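Local coordinates for extracellular sialidase/neuraminidase, putative (Aspergillus fumigatus, PDB 2XZI), which probably releases terminal sialic acids from glycoconjugates, acting as an extracellular sialidase that is a Kdnase, with a preference for the deaminated sugar Kdn, at residues Phe15-Ser20 / Gly350-Ser355; Arg50-Ala55 / Asn113-Phe118; Ser120-Thr125 / Lys141-Thr146; Glu325-Ser330 / Leu377-Asn382. All coordinates share one frame; numbering follows the deposited sequence.

Interaction 1 (Phe15-Ser20 / Gly350-Ser355); sequences FPLFRS and GALVES
The ring of F18 meets the 350-355 strand at its edge. L352 CD2 lies close to the ring plane, 4.5 Å from F18 CE1. Other neighbours of the ring include I370, L91, A53 and A55, from other parts of the chain. The firmer touch is made by L17, whose CD2 methyl comes to 3.9 Å from L352 CD2. In L17, CG is anti to the backbone N (chi1 -176°), which carries this methyl toward L352. The two leucine chains approach each other at a slant and meet only through these branch ends. The contact is small, purely apolar and buried. L17 and F18 can both present side chains to it because they form a classic beta bulge, the two residues standing opposite I370. The chain turns a corner at L17. Strand 368-375 runs between the two segments, so L17 and L352 are next-but-one neighbours, with CA atoms 8.3 Å apart. This antiparallel sheet is one blade of the sialidase beta-propeller. The N-terminal strand 12-18 joins its edge beside the C-terminal strands, as in the ring closure of other propellers. L17, F18 and L352 all pack on A53 of strand 51-58, in the following blade.

Interaction 2 (Arg50-Ala55 / Asn113-Phe118); sequences RILAFA and NTIYLF
L117 and F54 pack two blades of the sialidase beta-propeller face to face. Strand 51-58 belongs to one blade and strand 115-122 to the next. The two strands run the same way and keep step, L52 opposite I115 and F54 opposite L117. The paired CA atoms are 9.5 to 9.6 Å apart, so side chains alone fill the gap. L117 can be followed outward. Its CB points toward strand 51-58. A chi1 near 180° (176°) swings CG away from the backbone N, and there the chain forks over the F54 ring. CD1 stands above the centre of the ring, 4.2 Å from the centroid and only 8° off the normal. This is a CH-pi contact over the face. CD2 reaches toward one side of the same ring, 4.0 Å from F54 CE2 and equally near F54 CD2. The two side chains overlap while running in opposing senses. P105 and P107 of strand 101-109 and L70 of strand 68-74 add to the apolar surroundings of F54. All four touching residues are buried, and the interface has the character of a hydrophobic core between blades. The F54 side chain lies about 14 Å from a bound Kdn, so it does not touch that sugar. The second pair meets tip to tip. One methyl, L52 CD1, faces the whole fork of I115: it is 3.9 Å from I115 CG1, 4.0 Å from I115 CD1 and 4.2 Å from I115 CG2.

Interaction 3 (Ser120-Thr125 / Lys141-Thr146); sequences SWNGAT and KKIDST
Two hydrogen bonds join T125 to K141. In the backbone, K141 N donates to T125 O at 2.8 Å. In the side chains, K141 NZ donates to T125 OG1, also at 2.8 Å. The lysine chain bends at chi3 (-76°) and chi4 (-59°), which curls its ammonium back beside the threonine. The two side chains lie alongside each other and point the same way. A cation-pi contact with Y126 gives K141 a second partner. The backbone bond adjoins the short parallel pairing of strands 126-127 and 141-142, an excursion from the propeller blade that holds strand 115-122. Van der Waals packing comes from I143. Its side chain crosses that of N122 at about a right angle, and its CD1 touches N122 CB at 3.5 Å. The amide of N122 is held by polar contacts. Its ND2 donates to G123 O at 3.2 Å, with the acceptor near the amide plane, and its OD1 accepts from R151. The N122 side chain lies about 7 Å from a bound Kdn. Further along, D144 OD1 takes two bonds from T146: one from the backbone N at 3.0 Å, which makes an Asx turn, and one from OG1 at 2.7 Å.

Interaction 4 (Glu325-Ser330 / Leu377-Asn382); sequences EDAKVS and LSWILN
A chi1 of -177° stretches the W379 side chain out from the helix, and chi2 of 84° turns the indole across the chain. This brings the benzo side of the ring to A327 and D326, although the CB of W379 itself does not point at them. The touching atom is CZ2. It lies 3.8 Å from A327 CB and 4.1 Å from D326 CB. Both carbons come to the ring obliquely. A water gives the pyrrole side a polar link. W379 NE1 donates to it at 2.9 Å, with the water in the ring plane at the edge. The same water donates to D326 O at 3.2 Å. The indole N-H of this buried tryptophan is thereby satisfied. R322 ties the contact together from outside: it forms a salt bridge with D326, a hydrogen bond to W379 O and a cation-pi contact with the indole. The helix closes at N382. S378 O accepts from N382 N and from N382 ND2, each at 2.9 Å. The two donors reach it from opposite faces of the carbonyl plane. N382 ND2 also bonds K6 O, which links this helix end to the N-terminal region. H12 and F375 pack against the indole as well. Helix 377-381 follows strand 368-375. Residues 325-330 lie in the loop between strands 322-323 and 334-343. The contact thus packs a short C-terminal helix against a connection between successive blades of the sialidase beta-propeller.

Overall arrangement
From the N terminus, residues 15-20 come first and meet 350-355 only near the end of the chain, so interaction 1 closes a loop of nearly the whole chain. Interactions 2 and 3 both fall within that span, one after the other. Interaction 2 joins two successive blades. Interaction 3 then closes a short excursion after the same strand 115-122. Interaction 4 opens at 325-330 and closes at 377-382, so it crosses interaction 1. These two touch through P16 and V329. Interaction 1 sets the N-terminal strand into the last blade, and interaction 4 lays the C-terminal helix on the connection leading into it. Interaction 1 also packs on A53 and A55 of interaction 2. Interactions 3 and 4 lie on opposite sides of the chain's centre.

Interaction 1 (Phe15-Ser20 / Gly350-Ser355)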
loop_
_atom_site.group_PDB
_atom_site.type_symbol
_atom_site.label_atom_id
_atom_site.label_comp_id
_atom_site.label_asym_id
_atom_site.label_seq_id
_atom_site.Cartn_x
_atom_site.Cartn_y
_atom_site.Cartn_z
ATOM N N PHE A 15 3.188 -3.558 16.765
ATOM C CA PHE A 15 3.799 -2.366 17.347
ATOM C C PHE A 15 3.864 -1.241 16.320
ATOM O O PHE A 15 3.870 -1.505 15.121
ATOM C CB PHE A 15 5.190 -2.667 17.959
ATOM C CG PHE A 15 6.149 -3.376 17.037
ATOM C CD1 PHE A 15 7.012 -2.661 16.201
ATOM C CD2 PHE A 15 6.231 -4.757 17.054
ATOM C CE1 PHE A 15 7.920 -3.338 15.368
ATOM C CE2 PHE A 15 7.116 -5.441 16.223
ATOM C CZ PHE A 15 7.961 -4.727 15.368
ATOM N N PRO A 16 3.928 0.019 16.777
ATOM C CA PRO A 16 4.112 1.117 15.804
ATOM C C PRO A 16 5.468 1.015 15.099
ATOM O O PRO A 16 6.503 0.756 15.750
ATOM C CB PRO A 16 4.035 2.384 16.662
ATOM C CG PRO A 16 3.431 1.925 17.977
ATOM C CD PRO A 16 3.836 0.514 18.165
ATOM N N LEU A 17 5.453 1.196 13.775
ATOM C CA LEU A 17 6.695 1.176 13.012
ATOM C C LEU A 17 7.078 2.554 12.471
ATOM O O LEU A 17 8.271 2.854 12.286
ATOM C CB LEU A 17 6.628 0.138 11.879
ATOM C CG LEU A 17 7.901 -0.058 11.059
ATOM C CD1 LEU A 17 9.041 -0.514 11.979
ATOM C CD2 LEU A 17 7.688 -1.049 9.908
ATOM N N PHE A 18 6.080 3.379 12.179
ATOM C CA PHE A 18 6.336 4.759 11.770
ATOM C C PHE A 18 5.648 5.642 12.797
ATOM O O PHE A 18 4.422 5.681 12.880
ATOM C CB PHE A 18 5.822 5.025 10.343
ATOM C CG PHE A 18 6.552 4.243 9.277
ATOM C CD1 PHE A 18 6.154 2.955 8.937
ATOM C CD2 PHE A 18 7.629 4.800 8.600
ATOM C CE1 PHE A 18 6.814 2.245 7.951
ATOM C CE2 PHE A 18 8.316 4.098 7.605
ATOM C CZ PHE A 18 7.908 2.815 7.267
ATOM N N ARG A 19 6.473 6.291 13.619
ATOM C CA ARG A 19 6.046 7.008 14.814
ATOM C C ARG A 19 5.965 8.496 14.517
ATOM O O ARG A 19 6.975 9.131 14.215
ATOM C CB ARG A 19 7.046 6.743 15.942
ATOM C CG ARG A 19 7.130 5.259 16.320
ATOM C CD ARG A 19 8.193 4.982 17.392
ATOM N NE ARG A 19 7.794 5.539 18.688
ATOM C CZ ARG A 19 7.066 4.907 19.608
ATOM N NH1 ARG A 19 6.654 3.657 19.406
ATOM N NH2 ARG A 19 6.738 5.534 20.734
ATOM N N SER A 20 4.753 9.028 14.614
ATOM C CA SER A 20 4.480 10.442 14.308
ATOM C C SER A 20 5.151 11.401 15.304
ATOM O O SER A 20 5.603 10.983 16.382
ATOM C CB SER A 20 2.963 10.682 14.242
ATOM O OG SER A 20 2.287 9.975 15.271
ATOM N N GLY A 350 2.572 -10.190 7.198
ATOM C CA GLY A 350 3.027 -8.930 7.744
ATOM C C GLY A 350 2.194 -7.835 7.138
ATOM O O GLY A 350 2.065 -7.759 5.924
ATOM N N ALA A 351 1.607 -7.002 7.986
ATOM C CA ALA A 351 0.715 -5.946 7.543
ATOM C C ALA A 351 1.110 -4.603 8.137
ATOM O O ALA A 351 1.400 -4.507 9.330
ATOM C CB ALA A 351 -0.727 -6.286 7.901
ATOM N N LEU A 352 1.103 -3.576 7.296
ATOM C CA LEU A 352 1.175 -2.192 7.746
ATOM C C LEU A 352 -0.222 -1.630 7.734
ATOM O O LEU A 352 -0.962 -1.851 6.781
ATOM C CB LEU A 352 2.070 -1.365 6.819
ATOM C CG LEU A 352 3.554 -1.665 6.836
ATOM C CD1 LEU A 352 4.254 -0.860 5.768
ATOM C CD2 LEU A 352 4.198 -1.396 8.225
ATOM N N VAL A 353 -0.575 -0.893 8.789
ATOM C CA VAL A 353 -1.922 -0.334 8.931
ATOM C C VAL A 353 -1.823 1.081 9.504
ATOM O O VAL A 353 -1.155 1.305 10.527
ATOM C CB VAL A 353 -2.834 -1.197 9.865
ATOM C CG1 VAL A 353 -4.293 -0.733 9.772
ATOM C CG2 VAL A 353 -2.731 -2.695 9.537
ATOM N N GLU A 354 -2.479 2.027 8.837
ATOM C CA GLU A 354 -2.588 3.387 9.341
ATOM C C GLU A 354 -3.326 3.476 10.669
ATOM O O GLU A 354 -4.209 2.660 10.966
ATOM C CB GLU A 354 -3.327 4.268 8.332
ATOM C CG GLU A 354 -2.567 4.495 7.049
ATOM C CD GLU A 354 -3.256 5.545 6.155
ATOM O OE1 GLU A 354 -4.501 5.631 6.173
ATOM O OE2 GLU A 354 -2.558 6.270 5.424
ATOM N N SER A 355 -2.941 4.487 11.444
ATOM C CA SER A 355 -3.588 4.823 12.707
ATOM C C SER A 355 -3.671 6.345 12.837
ATOM O O SER A 355 -2.845 7.042 12.296
ATOM C CB SER A 355 -2.773 4.238 13.853
ATOM O OG SER A 355 -3.501 4.259 15.060
#

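Interaction 2 (Arg50-Ala55 / Asn113-Phe118)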
loop_
_atom_site.group_PDB
_atom_site.type_symbol
_atom_site.label_atom_id
_atom_site.label_comp_id
_atom_site.label_asym_id
_atom_site.label_seq_id
_atom_site.Cartn_x
_atom_site.Cartn_y
_atom_site.Cartn_z
ATOM N N ARG A 50 14.497 -10.186 3.586
ATOM C CA ARG A 50 14.439 -8.841 4.162
ATOM C C ARG A 50 13.075 -8.233 3.875
ATOM O O ARG A 50 12.503 -8.455 2.790
ATOM C CB ARG A 50 15.514 -7.965 3.550
ATOM C CG ARG A 50 15.833 -6.742 4.404
ATOM C CD ARG A 50 16.923 -5.884 3.790
ATOM N NE ARG A 50 18.218 -6.570 3.646
ATOM C CZ ARG A 50 19.163 -6.632 4.579
ATOM N NH1 ARG A 50 18.986 -6.087 5.792
ATOM N NH2 ARG A 50 20.299 -7.269 4.299
ATOM N N ILE A 51 12.576 -7.449 4.826
ATOM C CA ILE A 51 11.299 -6.750 4.658
ATOM C C ILE A 51 11.579 -5.269 4.463
ATOM O O ILE A 51 12.368 -4.683 5.212
ATOM C CB ILE A 51 10.323 -7.017 5.833
ATOM C CG1 ILE A 51 10.107 -8.540 5.974
ATOM C CG2 ILE A 51 8.999 -6.319 5.587
ATOM C CD1 ILE A 51 9.345 -8.983 7.207
ATOM N N LEU A 52 10.942 -4.681 3.442
ATOM C CA LEU A 52 11.021 -3.249 3.145
ATOM C C LEU A 52 9.656 -2.623 3.360
ATOM O O LEU A 52 8.681 -3.040 2.737
ATOM C CB LEU A 52 11.449 -3.025 1.700
ATOM C CG LEU A 52 12.699 -3.746 1.212
ATOM C CD1 LEU A 52 12.994 -3.411 -0.256
ATOM C CD2 LEU A 52 13.900 -3.401 2.078
ATOM N N ALA A 53 9.593 -1.645 4.269
ATOM C CA ALA A 53 8.364 -0.907 4.564
ATOM C C ALA A 53 8.503 0.544 4.122
ATOM O O ALA A 53 9.451 1.232 4.530
ATOM C CB ALA A 53 8.075 -0.992 6.059
ATOM N N PHE A 54 7.556 1.008 3.311
ATOM C CA PHE A 54 7.549 2.350 2.751
ATOM C C PHE A 54 6.370 3.137 3.271
ATOM O O PHE A 54 5.340 2.564 3.649
ATOM C CB PHE A 54 7.429 2.301 1.233
ATOM C CG PHE A 54 8.469 1.462 0.562
ATOM C CD1 PHE A 54 8.247 0.105 0.340
ATOM C CD2 PHE A 54 9.649 2.020 0.115
ATOM C CE1 PHE A 54 9.223 -0.689 -0.291
ATOM C CE2 PHE A 54 10.627 1.225 -0.515
ATOM C CZ PHE A 54 10.395 -0.116 -0.731
ATOM N N ALA A 55 6.519 4.457 3.290
ATOM C CA ALA A 55 5.413 5.331 3.650
ATOM C C ALA A 55 5.656 6.732 3.098
ATOM O O ALA A 55 6.786 7.079 2.683
ATOM C CB ALA A 55 5.262 5.389 5.166
ATOM N N ASN A 113 15.598 -10.124 -7.719
ATOM C CA ASN A 113 15.612 -9.260 -6.529
ATOM C C ASN A 113 15.784 -7.767 -6.766
ATOM O O ASN A 113 16.008 -7.024 -5.814
ATOM C CB ASN A 113 16.538 -9.762 -5.405
ATOM C CG ASN A 113 16.063 -9.318 -4.050
ATOM O OD1 ASN A 113 14.856 -9.300 -3.783
ATOM N ND2 ASN A 113 17.001 -8.926 -3.183
ATOM N N THR A 114 15.657 -7.298 -8.013
ATOM C CA THR A 114 15.469 -5.857 -8.195
ATOM C C THR A 114 14.132 -5.484 -7.535
ATOM O O THR A 114 13.103 -6.130 -7.789
ATOM C CB THR A 114 15.430 -5.444 -9.663
ATOM O OG1 THR A 114 16.735 -5.637 -10.229
ATOM C CG2 THR A 114 15.037 -3.977 -9.822
ATOM N N ILE A 115 14.162 -4.477 -6.680
ATOM C CA ILE A 115 12.907 -3.968 -6.144
ATOM C C ILE A 115 12.529 -2.691 -6.887
ATOM O O ILE A 115 13.212 -1.677 -6.795
ATOM C CB ILE A 115 12.931 -3.717 -4.623
ATOM C CG1 ILE A 115 13.411 -4.964 -3.859
ATOM C CG2 ILE A 115 11.525 -3.300 -4.167
ATOM C CD1 ILE A 115 14.903 -4.907 -3.482
ATOM N N TYR A 116 11.440 -2.766 -7.641
ATOM C CA TYR A 116 10.898 -1.629 -8.316
ATOM C C TYR A 116 9.954 -0.891 -7.386
ATOM O O TYR A 116 9.185 -1.509 -6.657
ATOM C CB TYR A 116 10.127 -2.086 -9.541
ATOM C CG TYR A 116 10.931 -2.500 -10.753
ATOM C CD1 TYR A 116 11.695 -1.565 -11.457
ATOM C CD2 TYR A 116 10.852 -3.801 -11.234
ATOM C CE1 TYR A 116 12.394 -1.942 -12.607
ATOM C CE2 TYR A 116 11.542 -4.180 -12.373
ATOM C CZ TYR A 116 12.302 -3.239 -13.040
ATOM O OH TYR A 116 12.969 -3.592 -14.202
ATOM N N LEU A 117 10.012 0.439 -7.415
ATOM C CA LEU A 117 9.078 1.252 -6.653
ATOM C C LEU A 117 8.477 2.324 -7.567
ATOM O O LEU A 117 9.148 3.280 -7.971
ATOM C CB LEU A 117 9.745 1.851 -5.405
ATOM C CG LEU A 117 8.903 2.797 -4.552
ATOM C CD1 LEU A 117 7.903 2.026 -3.748
ATOM C CD2 LEU A 117 9.829 3.536 -3.618
ATOM N N PHE A 118 7.211 2.130 -7.913
ATOM C CA PHE A 118 6.465 3.172 -8.605
ATOM C C PHE A 118 5.932 4.187 -7.604
ATOM O O PHE A 118 5.581 3.831 -6.487
ATOM C CB PHE A 118 5.304 2.563 -9.401
ATOM C CG PHE A 118 5.734 1.797 -10.630
ATOM C CD1 PHE A 118 6.071 0.435 -10.558
ATOM C CD2 PHE A 118 5.814 2.450 -11.869
ATOM C CE1 PHE A 118 6.494 -0.262 -11.711
ATOM C CE2 PHE A 118 6.236 1.752 -13.021
ATOM C CZ PHE A 118 6.565 0.396 -12.927
#

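Interaction 3 (Ser120-Thr125 / Lys141-Thr146)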
loop_
_atom_site.group_PDB
_atom_site.type_symbol
_atom_site.label_atom_id
_atom_site.label_comp_id
_atom_site.label_asym_id
_atom_site.label_seq_id
_atom_site.Cartn_x
_atom_site.Cartn_y
_atom_site.Cartn_z
ATOM N N SER A 120 3.882 8.356 -7.260
ATOM C CA SER A 120 3.247 9.535 -7.824
ATOM C C SER A 120 3.943 10.794 -7.289
ATOM O O SER A 120 4.519 10.784 -6.186
ATOM C CB SER A 120 1.765 9.557 -7.436
ATOM O OG SER A 120 1.052 8.446 -7.983
ATOM N N TRP A 121 3.908 11.865 -8.089
ATOM C CA TRP A 121 4.453 13.155 -7.689
ATOM C C TRP A 121 3.490 14.244 -8.122
ATOM O O TRP A 121 2.837 14.120 -9.172
ATOM C CB TRP A 121 5.795 13.375 -8.394
ATOM C CG TRP A 121 6.405 14.706 -8.151
ATOM C CD1 TRP A 121 7.267 15.014 -7.147
ATOM C CD2 TRP A 121 6.234 15.907 -8.928
ATOM N NE1 TRP A 121 7.639 16.329 -7.230
ATOM C CE2 TRP A 121 7.022 16.905 -8.311
ATOM C CE3 TRP A 121 5.477 16.245 -10.067
ATOM C CZ2 TRP A 121 7.090 18.225 -8.800
ATOM C CZ3 TRP A 121 5.540 17.569 -10.548
ATOM C CH2 TRP A 121 6.340 18.531 -9.910
ATOM N N ASN A 122 3.419 15.313 -7.341
ATOM C CA ASN A 122 2.877 16.593 -7.814
ATOM C C ASN A 122 3.687 17.737 -7.238
ATOM O O ASN A 122 4.406 17.573 -6.235
ATOM C CB ASN A 122 1.365 16.776 -7.532
ATOM C CG ASN A 122 1.009 16.612 -6.074
ATOM O OD1 ASN A 122 0.582 15.542 -5.643
ATOM N ND2 ASN A 122 1.195 17.679 -5.290
ATOM N N GLY A 123 3.544 18.905 -7.853
ATOM C CA GLY A 123 4.286 20.088 -7.445
ATOM C C GLY A 123 3.904 20.662 -6.107
ATOM O O GLY A 123 2.810 20.410 -5.597
ATOM N N ALA A 124 4.817 21.483 -5.575
ATOM C CA ALA A 124 4.721 22.089 -4.239
ATOM C C ALA A 124 3.500 22.991 -4.031
ATOM O O ALA A 124 3.047 23.183 -2.898
ATOM C CB ALA A 124 6.006 22.869 -3.925
ATOM N N THR A 125 2.979 23.548 -5.122
ATOM C CA THR A 125 1.932 24.557 -5.028
ATOM C C THR A 125 0.645 24.076 -5.670
ATOM O O THR A 125 -0.252 24.874 -5.939
ATOM C CB THR A 125 2.361 25.894 -5.676
ATOM O OG1 THR A 125 2.675 25.677 -7.057
ATOM C CG2 THR A 125 3.574 26.500 -4.937
ATOM N N LYS A 141 -2.874 25.828 -6.380
ATOM C CA LYS A 141 -3.582 25.715 -7.644
ATOM C C LYS A 141 -4.116 24.294 -7.732
ATOM O O LYS A 141 -3.513 23.370 -7.178
ATOM C CB LYS A 141 -2.636 25.973 -8.815
ATOM C CG LYS A 141 -2.085 27.402 -8.880
ATOM C CD LYS A 141 -0.965 27.544 -9.900
ATOM C CE LYS A 141 0.360 26.962 -9.409
ATOM N NZ LYS A 141 0.881 27.580 -8.148
ATOM N N LYS A 142 -5.228 24.113 -8.436
ATOM C CA LYS A 142 -5.781 22.784 -8.666
ATOM C C LYS A 142 -4.907 22.010 -9.641
ATOM O O LYS A 142 -4.466 22.540 -10.646
ATOM C CB LYS A 142 -7.222 22.876 -9.181
ATOM C CG LYS A 142 -7.930 21.535 -9.251
ATOM C CD LYS A 142 -9.399 21.661 -9.665
ATOM C CE LYS A 142 -10.047 20.273 -9.717
ATOM N NZ LYS A 142 -11.529 20.305 -9.919
ATOM N N ILE A 143 -4.635 20.747 -9.316
ATOM C CA ILE A 143 -3.955 19.855 -10.241
ATOM C C ILE A 143 -4.655 19.940 -11.602
ATOM O O ILE A 143 -5.885 19.867 -11.686
ATOM C CB ILE A 143 -3.947 18.411 -9.681
ATOM C CG1 ILE A 143 -2.966 18.288 -8.502
ATOM C CG2 ILE A 143 -3.608 17.397 -10.765
ATOM C CD1 ILE A 143 -1.527 18.189 -8.868
ATOM N N ASP A 144 -3.869 20.132 -12.652
ATOM C CA ASP A 144 -4.429 20.317 -13.996
ATOM C C ASP A 144 -3.646 19.505 -15.018
ATOM O O ASP A 144 -2.799 18.696 -14.650
ATOM C CB ASP A 144 -4.502 21.820 -14.353
ATOM C CG ASP A 144 -3.137 22.490 -14.415
ATOM O OD1 ASP A 144 -2.119 21.842 -14.741
ATOM O OD2 ASP A 144 -3.081 23.716 -14.136
ATOM N N SER A 145 -3.914 19.695 -16.308
ATOM C CA SER A 145 -3.320 18.836 -17.311
ATOM C C SER A 145 -1.991 19.358 -17.865
ATOM O O SER A 145 -1.433 18.777 -18.792
ATOM C CB SER A 145 -4.317 18.597 -18.444
ATOM O OG SER A 145 -4.455 19.776 -19.224
ATOM N N THR A 146 -1.465 20.434 -17.287
ATOM C CA THR A 146 -0.182 20.978 -17.741
ATOM C C THR A 146 0.944 20.117 -17.188
ATOM O O THR A 146 0.749 19.373 -16.220
ATOM C CB THR A 146 0.043 22.422 -17.261
ATOM O OG1 THR A 146 0.223 22.432 -15.835
ATOM C CG2 THR A 146 -1.126 23.334 -17.657
#

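Interaction 4 (Glu325-Ser330 / Leu377-Asn382)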
loop_
_atom_site.group_PDB
_atom_site.type_symbol
_atom_site.label_atom_id
_atom_site.label_comp_id
_atom_site.label_asym_id
_atom_site.label_seq_id
_atom_site.Cartn_x
_atom_site.Cartn_y
_atom_site.Cartn_z
ATOM N N GLU A 325 -8.757 -5.330 15.737
ATOM C CA GLU A 325 -8.937 -4.837 17.097
ATOM C C GLU A 325 -8.927 -5.965 18.140
ATOM O O GLU A 325 -8.802 -5.705 19.328
ATOM C CB GLU A 325 -10.166 -3.911 17.218
ATOM C CG GLU A 325 -11.355 -4.250 16.331
ATOM C CD GLU A 325 -12.305 -3.072 16.125
ATOM O OE1 GLU A 325 -12.719 -2.458 17.136
ATOM O OE2 GLU A 325 -12.646 -2.767 14.952
ATOM N N ASP A 326 -9.014 -7.221 17.694
ATOM C CA ASP A 326 -8.842 -8.370 18.600
ATOM C C ASP A 326 -7.416 -8.454 19.154
ATOM O O ASP A 326 -7.173 -9.110 20.174
ATOM C CB ASP A 326 -9.148 -9.695 17.894
ATOM C CG ASP A 326 -10.617 -9.886 17.557
ATOM O OD1 ASP A 326 -11.442 -9.003 17.849
ATOM O OD2 ASP A 326 -10.923 -10.960 16.987
ATOM N N ALA A 327 -6.474 -7.815 18.457
ATOM C CA ALA A 327 -5.085 -7.717 18.887
ATOM C C ALA A 327 -4.709 -6.224 18.854
ATOM O O ALA A 327 -3.847 -5.805 18.087
ATOM C CB ALA A 327 -4.182 -8.528 17.953
ATOM N N LYS A 328 -5.363 -5.425 19.699
ATOM C CA LYS A 328 -5.212 -3.969 19.657
ATOM C C LYS A 328 -3.817 -3.507 20.085
ATOM O O LYS A 328 -3.161 -4.124 20.945
ATOM C CB LYS A 328 -6.291 -3.270 20.509
ATOM C CG LYS A 328 -6.522 -1.803 20.152
ATOM C CD LYS A 328 -7.414 -1.084 21.180
ATOM C CE LYS A 328 -7.625 0.390 20.820
ATOM N NZ LYS A 328 -8.580 0.596 19.690
ATOM N N VAL A 329 -3.375 -2.427 19.449
ATOM C CA VAL A 329 -2.167 -1.696 19.817
ATOM C C VAL A 329 -2.576 -0.506 20.680
ATOM O O VAL A 329 -3.564 0.180 20.392
ATOM C CB VAL A 329 -1.409 -1.177 18.563
ATOM C CG1 VAL A 329 -0.223 -0.300 18.943
ATOM C CG2 VAL A 329 -0.949 -2.325 17.709
ATOM N N SER A 330 -1.796 -0.266 21.735
ATOM C CA SER A 330 -2.020 0.861 22.628
ATOM C C SER A 330 -0.948 1.926 22.412
ATOM O O SER A 330 0.220 1.603 22.155
ATOM C CB SER A 330 -2.027 0.380 24.081
ATOM O OG SER A 330 -3.065 -0.560 24.288
ATOM N N LEU A 377 -1.987 -17.570 9.807
ATOM C CA LEU A 377 -3.304 -17.976 9.334
ATOM C C LEU A 377 -4.145 -18.477 10.497
ATOM O O LEU A 377 -5.340 -18.184 10.573
ATOM C CB LEU A 377 -3.187 -19.053 8.259
ATOM C CG LEU A 377 -2.583 -18.623 6.928
ATOM C CD1 LEU A 377 -2.354 -19.876 6.102
ATOM C CD2 LEU A 377 -3.468 -17.608 6.195
ATOM N N SER A 378 -3.516 -19.221 11.411
ATOM C CA SER A 378 -4.217 -19.706 12.595
ATOM C C SER A 378 -4.864 -18.580 13.387
ATOM O O SER A 378 -5.983 -18.712 13.844
ATOM C CB SER A 378 -3.264 -20.439 13.515
ATOM O OG SER A 378 -3.965 -20.809 14.681
ATOM N N TRP A 379 -4.161 -17.464 13.530
ATOM C CA TRP A 379 -4.740 -16.332 14.240
ATOM C C TRP A 379 -6.026 -15.851 13.556
ATOM O O TRP A 379 -7.040 -15.617 14.222
ATOM C CB TRP A 379 -3.735 -15.191 14.423
ATOM C CG TRP A 379 -4.308 -14.066 15.207
ATOM C CD1 TRP A 379 -4.365 -13.959 16.565
ATOM C CD2 TRP A 379 -4.936 -12.892 14.684
ATOM N NE1 TRP A 379 -4.977 -12.784 16.924
ATOM C CE2 TRP A 379 -5.334 -12.103 15.790
ATOM C CE3 TRP A 379 -5.193 -12.419 13.387
ATOM C CZ2 TRP A 379 -5.983 -10.868 15.639
ATOM C CZ3 TRP A 379 -5.822 -11.182 13.236
ATOM C CH2 TRP A 379 -6.208 -10.421 14.356
ATOM N N ILE A 380 -6.013 -15.735 12.232
ATOM C CA ILE A 380 -7.214 -15.309 11.520
ATOM C C ILE A 380 -8.344 -16.314 11.718
ATOM O O ILE A 380 -9.475 -15.936 12.039
ATOM C CB ILE A 380 -6.973 -15.163 10.009
ATOM C CG1 ILE A 380 -5.831 -14.176 9.728
ATOM C CG2 ILE A 380 -8.251 -14.695 9.308
ATOM C CD1 ILE A 380 -5.427 -14.063 8.229
ATOM N N LEU A 381 -8.028 -17.590 11.504
ATOM C CA LEU A 381 -9.026 -18.678 11.526
ATOM C C LEU A 381 -9.643 -18.962 12.891
ATOM O O LEU A 381 -10.760 -19.465 12.967
ATOM C CB LEU A 381 -8.424 -19.960 10.945
ATOM C CG LEU A 381 -8.064 -19.851 9.468
ATOM C CD1 LEU A 381 -7.128 -21.006 9.085
ATOM C CD2 LEU A 381 -9.323 -19.807 8.607
ATOM N N ASN A 382 -8.922 -18.635 13.957
ATOM C CA ASN A 382 -9.424 -18.815 15.314
ATOM C C ASN A 382 -10.150 -17.582 15.859
ATOM O O ASN A 382 -10.449 -17.501 17.054
ATOM C CB ASN A 382 -8.290 -19.312 16.214
ATOM C CG ASN A 382 -7.989 -20.782 15.964
ATOM O OD1 ASN A 382 -8.799 -21.653 16.292
ATOM N ND2 ASN A 382 -6.834 -21.072 15.365
HETATM O O HOH W 1 -5.589 -11.834 19.624
#